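PDB 3U52: phenol hydroxylase component phN from Pseudomonas stutzeri, which probably hydroxylates phenol and related aromatics at a carboxylate-bridged diiron centre, as the large subunit of a bacterial multicomponent monooxygenase. Local coordinates for residues I136-L139 with R140-Q143; Q230-E233 with A234-M237. All coordinates share one frame; numbering follows the deposited sequence.

Interaction 1. Residues I136-L139 with R140-Q143. With FE (Fe (III) ion), chain G.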
ATOM      1  N   ILE A 136       8.777 -18.851  10.806  1.00 16.10           N
ATOM      2  CA  ILE A 136       7.573 -18.038  10.573  1.00 17.89           C
ATOM      3  C   ILE A 136       7.798 -17.071   9.362  1.00 17.77           C
ATOM      4  O   ILE A 136       6.853 -16.736   8.658  1.00 17.93           O
ATOM      5  CB  ILE A 136       7.081 -17.347  11.864  1.00 17.36           C
ATOM      6  CG1 ILE A 136       5.662 -16.804  11.679  1.00 20.76           C
ATOM      7  CG2 ILE A 136       8.061 -16.253  12.218  1.00 12.81           C
ATOM      8  CD1 ILE A 136       5.036 -16.193  12.978  1.00 24.04           C
ATOM      9  N   ASP A 137       9.034 -16.643   9.089  1.00 18.56           N
ATOM     10  CA  ASP A 137       9.302 -15.940   7.810  1.00 18.47           C
ATOM     11  C   ASP A 137       9.016 -16.792   6.577  1.00 18.65           C
ATOM     12  O   ASP A 137       8.536 -16.282   5.550  1.00 18.53           O
ATOM     13  CB  ASP A 137      10.768 -15.460   7.708  1.00 18.95           C
ATOM     14  CG  ASP A 137      11.171 -14.447   8.756  1.00 21.17           C
ATOM     15  OD1 ASP A 137      10.352 -13.745   9.415  1.00 25.87           O
ATOM     16  OD2 ASP A 137      12.408 -14.364   8.951  1.00 27.15           O
ATOM     17  N   GLU A 138       9.369 -18.082   6.605  1.00 17.63           N
ATOM     18  CA  GLU A 138       9.088 -18.963   5.449  1.00 17.75           C
ATOM     19  C   GLU A 138       7.586 -19.182   5.275  1.00 17.39           C
ATOM     20  O   GLU A 138       7.108 -19.279   4.144  1.00 18.22           O
ATOM     21  CB  GLU A 138       9.775 -20.315   5.588  1.00 17.59           C
ATOM     22  CG  GLU A 138      11.259 -20.152   5.877  1.00 18.07           C
ATOM     23  CD  GLU A 138      12.028 -19.614   4.658  1.00 25.43           C
ATOM     24  OE1 GLU A 138      13.246 -19.458   4.756  1.00 29.88           O
ATOM     25  OE2 GLU A 138      11.409 -19.340   3.596  1.00 28.16           O
ATOM     26  N   LEU A 139       6.854 -19.289   6.378  1.00 16.33           N
ATOM     27  CA  LEU A 139       5.414 -19.297   6.301  1.00 17.11           C
ATOM     28  C   LEU A 139       4.928 -18.025   5.588  1.00 17.82           C
ATOM     29  O   LEU A 139       4.042 -18.042   4.739  1.00 17.31           O
ATOM     30  CB  LEU A 139       4.821 -19.308   7.716  1.00 17.43           C
ATOM     31  CG  LEU A 139       3.279 -19.440   7.697  1.00 18.53           C
ATOM     32  CD1 LEU A 139       2.754 -20.670   6.840  1.00 18.73           C
ATOM     33  CD2 LEU A 139       2.701 -19.461   9.161  1.00 20.14           C
ATOM     34  N   ARG A 140       5.473 -16.899   5.982  1.00 17.32           N
ATOM     35  CA  ARG A 140       5.088 -15.660   5.329  1.00 18.21           C
ATOM     36  C   ARG A 140       5.352 -15.740   3.843  1.00 17.09           C
ATOM     37  O   ARG A 140       4.524 -15.336   3.046  1.00 17.31           O
ATOM     38  CB  ARG A 140       5.885 -14.501   5.896  1.00 17.66           C
ATOM     39  CG  ARG A 140       5.542 -13.196   5.151  1.00 23.41           C
ATOM     40  CD  ARG A 140       6.162 -12.033   5.773  1.00 30.12           C
ATOM     41  NE  ARG A 140       7.239 -11.608   4.968  1.00 38.25           N
ATOM     42  CZ  ARG A 140       7.253 -10.470   4.303  1.00 41.63           C
ATOM     43  NH1 ARG A 140       6.227  -9.625   4.370  1.00 43.60           N
ATOM     44  NH2 ARG A 140       8.306 -10.184   3.570  1.00 42.64           N
ATOM     45  N   HIS A 141       6.518 -16.261   3.470  1.00 16.58           N
ATOM     46  CA  HIS A 141       6.954 -16.287   2.069  1.00 18.58           C
ATOM     47  C   HIS A 141       6.033 -17.162   1.264  1.00 18.04           C
ATOM     48  O   HIS A 141       5.599 -16.798   0.177  1.00 17.63           O
ATOM     49  CB  HIS A 141       8.426 -16.762   1.965  1.00 17.59           C
ATOM     50  CG  HIS A 141       9.405 -15.750   2.477  1.00 22.28           C
ATOM     51  ND1 HIS A 141      10.751 -16.010   2.598  1.00 23.51           N
ATOM     52  CD2 HIS A 141       9.232 -14.471   2.909  1.00 22.18           C
ATOM     53  CE1 HIS A 141      11.365 -14.944   3.079  1.00 22.95           C
ATOM     54  NE2 HIS A 141      10.472 -13.992   3.255  1.00 24.05           N
ATOM     55  N   SER A 142       5.674 -18.299   1.858  1.00 18.59           N
ATOM     56  CA  SER A 142       4.700 -19.232   1.268  1.00 18.06           C
ATOM     57  C   SER A 142       3.315 -18.557   0.964  1.00 18.36           C
ATOM     58  O   SER A 142       2.789 -18.629  -0.137  1.00 17.21           O
ATOM     59  CB  SER A 142       4.511 -20.378   2.278  1.00 17.64           C
ATOM     60  OG  SER A 142       3.541 -21.265   1.802  1.00 21.26           O
ATOM     61  N   GLN A 143       2.725 -17.943   1.976  1.00 18.60           N
ATOM     62  CA  GLN A 143       1.395 -17.373   1.871  1.00 18.73           C
ATOM     63  C   GLN A 143       1.364 -16.128   1.007  1.00 18.94           C
ATOM     64  O   GLN A 143       0.450 -15.974   0.202  1.00 19.86           O
ATOM     65  CB  GLN A 143       0.869 -17.102   3.284  1.00 18.12           C
ATOM     66  CG  GLN A 143       0.769 -18.388   4.142  1.00 17.67           C
ATOM     67  CD  GLN A 143       0.073 -18.129   5.452  1.00 17.72           C
ATOM     68  OE1 GLN A 143       0.245 -17.055   6.041  1.00 20.33           O
ATOM     69  NE2 GLN A 143      -0.725 -19.094   5.914  1.00 15.60           N
TER
HETATM   70 FE    FE G 512      11.907 -17.994   1.974  1.00 33.41          FE
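E138 and H141 form one ExxH motif of the diiron centre, the sequence by which helices of the bacterial multicomponent monooxygenases present a carboxylate and an imidazole to iron from successive turns. On helix 125-155 both side chains reach the same iron (III) ion: E138 through OE2, 2.2 Å from FE, and H141 through ND1, 2.4 Å from FE. E138 gets there by a bend in its chain (chi2 -70°), and its carboxylate plane stands nearly perpendicular to the imidazole, 89° away. The other oxygen, OE1, does not bind this iron; it is hydrogen-bonded to Q134 one turn back and to a glycerol, probably from the crystallisation liquor. E108 of helix 105-121 is a further protein ligand of the metal.

The carbonyl oxygen of D137 accepts the backbone N-H of H141, with 2.9 Å from O to N, and also lies over one face of the ring, displaced toward the rim. With ND1 on the metal, NE2 of H141 hydrogen-bonds D232 on helix 220-250. On another side of the helix L139 crosses Q143, whose amide bonds the backbone of another protein's chain; here the nearest side-chain approach is CD1 of L139 to NE2 of Q143, 3.9 Å.

Interaction 2. Residues Q230-E233 with A234-M237. With FE (Fe (III) ion), chain H.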
ATOM      1  N   GLN A 230      13.551  -8.795   1.100  1.00 26.21           N
ATOM      2  CA  GLN A 230      14.975  -8.444   1.327  1.00 26.85           C
ATOM      3  C   GLN A 230      15.439  -8.398   2.781  1.00 26.06           C
ATOM      4  O   GLN A 230      16.433  -9.048   3.119  1.00 25.65           O
ATOM      5  CB  GLN A 230      15.364  -7.144   0.639  1.00 28.11           C
ATOM      6  CG  GLN A 230      15.527  -7.352  -0.855  1.00 31.29           C
ATOM      7  CD  GLN A 230      15.908  -6.068  -1.565  1.00 39.53           C
ATOM      8  OE1 GLN A 230      15.404  -5.002  -1.223  1.00 39.21           O
ATOM      9  NE2 GLN A 230      16.810  -6.163  -2.548  1.00 40.89           N
ATOM     10  N   SER A 231      14.733  -7.659   3.629  1.00 25.38           N
ATOM     11  CA  SER A 231      15.099  -7.609   5.041  1.00 26.18           C
ATOM     12  C   SER A 231      15.019  -8.989   5.708  1.00 26.38           C
ATOM     13  O   SER A 231      15.789  -9.287   6.600  1.00 26.94           O
ATOM     14  CB  SER A 231      14.284  -6.563   5.813  1.00 27.23           C
ATOM     15  OG  SER A 231      12.900  -6.848   5.755  1.00 30.06           O
ATOM     16  N   ASP A 232      14.091  -9.836   5.263  1.00 25.58           N
ATOM     17  CA  ASP A 232      13.976 -11.177   5.799  1.00 25.82           C
ATOM     18  C   ASP A 232      15.247 -11.934   5.431  1.00 26.08           C
ATOM     19  O   ASP A 232      15.861 -12.531   6.293  1.00 25.33           O
ATOM     20  CB  ASP A 232      12.779 -11.949   5.204  1.00 25.59           C
ATOM     21  CG  ASP A 232      11.412 -11.386   5.601  1.00 25.73           C
ATOM     22  OD1 ASP A 232      11.277 -10.626   6.572  1.00 26.18           O
ATOM     23  OD2 ASP A 232      10.433 -11.759   4.922  1.00 29.25           O
ATOM     24  N   GLU A 233      15.645 -11.889   4.160  1.00 26.15           N
ATOM     25  CA  GLU A 233      16.785 -12.688   3.675  1.00 27.41           C
ATOM     26  C   GLU A 233      18.090 -12.255   4.243  1.00 26.99           C
ATOM     27  O   GLU A 233      18.977 -13.087   4.361  1.00 28.33           O
ATOM     28  CB  GLU A 233      16.907 -12.719   2.135  1.00 27.59           C
ATOM     29  CG  GLU A 233      15.720 -13.393   1.448  1.00 31.66           C
ATOM     30  CD  GLU A 233      15.302 -14.737   2.075  1.00 36.10           C
ATOM     31  OE1 GLU A 233      14.103 -14.898   2.322  1.00 39.40           O
ATOM     32  OE2 GLU A 233      16.120 -15.645   2.335  1.00 35.73           O
ATOM     33  N   ALA A 234      18.220 -10.973   4.583  1.00 27.22           N
ATOM     34  CA  ALA A 234      19.366 -10.504   5.342  1.00 26.77           C
ATOM     35  C   ALA A 234      19.531 -11.266   6.664  1.00 26.05           C
ATOM     36  O   ALA A 234      20.651 -11.606   7.040  1.00 27.19           O
ATOM     37  CB  ALA A 234      19.274  -8.999   5.610  1.00 27.13           C
ATOM     38  N   ARG A 235      18.443 -11.511   7.390  1.00 24.17           N
ATOM     39  CA  ARG A 235      18.547 -12.308   8.603  1.00 22.93           C
ATOM     40  C   ARG A 235      18.900 -13.775   8.254  1.00 22.53           C
ATOM     41  O   ARG A 235      19.627 -14.458   8.988  1.00 20.98           O
ATOM     42  CB  ARG A 235      17.217 -12.282   9.358  1.00 23.25           C
ATOM     43  CG  ARG A 235      16.842 -10.922   9.931  1.00 23.70           C
ATOM     44  CD  ARG A 235      15.746 -11.107  10.971  1.00 22.80           C
ATOM     45  NE  ARG A 235      14.499 -11.647  10.397  1.00 21.25           N
ATOM     46  CZ  ARG A 235      13.580 -10.888   9.797  1.00 22.29           C
ATOM     47  NH1 ARG A 235      13.750  -9.572   9.706  1.00 21.34           N
ATOM     48  NH2 ARG A 235      12.478 -11.415   9.304  1.00 20.74           N
ATOM     49  N   HIS A 236      18.301 -14.281   7.181  1.00 20.66           N
ATOM     50  CA  HIS A 236      18.467 -15.707   6.836  1.00 21.24           C
ATOM     51  C   HIS A 236      19.915 -15.988   6.410  1.00 21.67           C
ATOM     52  O   HIS A 236      20.476 -17.021   6.777  1.00 21.59           O
ATOM     53  CB  HIS A 236      17.453 -16.149   5.771  1.00 19.60           C
ATOM     54  CG  HIS A 236      16.033 -15.973   6.220  1.00 19.54           C
ATOM     55  ND1 HIS A 236      14.958 -16.195   5.393  1.00 18.98           N
ATOM     56  CD2 HIS A 236      15.518 -15.557   7.402  1.00 16.55           C
ATOM     57  CE1 HIS A 236      13.836 -15.956   6.057  1.00 19.65           C
ATOM     58  NE2 HIS A 236      14.149 -15.538   7.266  1.00 17.56           N
ATOM     59  N   MET A 237      20.516 -15.066   5.666  1.00 20.96           N
ATOM     60  CA  MET A 237      21.934 -15.197   5.304  1.00 22.71           C
ATOM     61  C   MET A 237      22.860 -15.147   6.512  1.00 21.97           C
ATOM     62  O   MET A 237      23.837 -15.876   6.552  1.00 22.63           O
ATOM     63  CB  MET A 237      22.375 -14.098   4.322  1.00 23.24           C
ATOM     64  CG  MET A 237      21.604 -14.119   3.038  1.00 30.50           C
ATOM     65  SD  MET A 237      22.114 -12.764   1.942  1.00 43.82           S
ATOM     66  CE  MET A 237      23.597 -13.483   1.219  1.00 44.06           C
TER
HETATM   67 FE    FE H 513      15.000 -17.098   3.213  1.00 34.65          FE
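Turned 85° from the imidazole plane of H236, the carboxylate of E233 binds the second iron through both oxygens, unequally: OE2 is 2.0 Å from FE and OE1 2.5 Å from the same FE. ND1 of H236 lies 2.4 Å from FE, its NE2 is hydrogen-bonded to D137 of helix 125-155, and E199 of helix 187-216 supplies another ligand. The ring of H236 lies with one face over the carbonyl oxygen of D232, which also accepts its backbone N-H in the carbonyl plane.

D232 and R235 instead run side by side, pointing the same way, their flat ends inclined by 60°, and OD1 of D232 meets NH2 of R235 at 3.1 Å in a salt bridge whose hydrogen bond is weak, while OD2 takes H141 and R140 of helix 125-155. A bend at chi3 (-63°) lays one face of the guanidinium over CA of D232, and NH2 also bridges to D137. A leucine in place of R235 would probably break the link between the two carboxylates, D137 losing its arginine and D232 left to R140. R235, with R140, is thus likely to offset the charge of D232 and D137, the aspartates bonded to the iron-binding histidines.

How the interactions relate
Interactions 1 and 2 are the two halves of one principle, an ExxH motif repeated on two helices of the family's diiron fold. Each supplies the other's second shell: the aspartate preceding each glutamate hydrogen-bonds the opposite histidine, D137 with H236 and D232 with H141. Residues 136-143 are buried throughout, whereas 230-237 are only partly so. The glutamates differ in mode, one oxygen to its iron in interaction 1, two in interaction 2. The arginines differ too: R235 forms salt bridges to D232 within its own helix and to D137 on the other, while the salt bridges of R140, to E69 and D232, both leave its own helix.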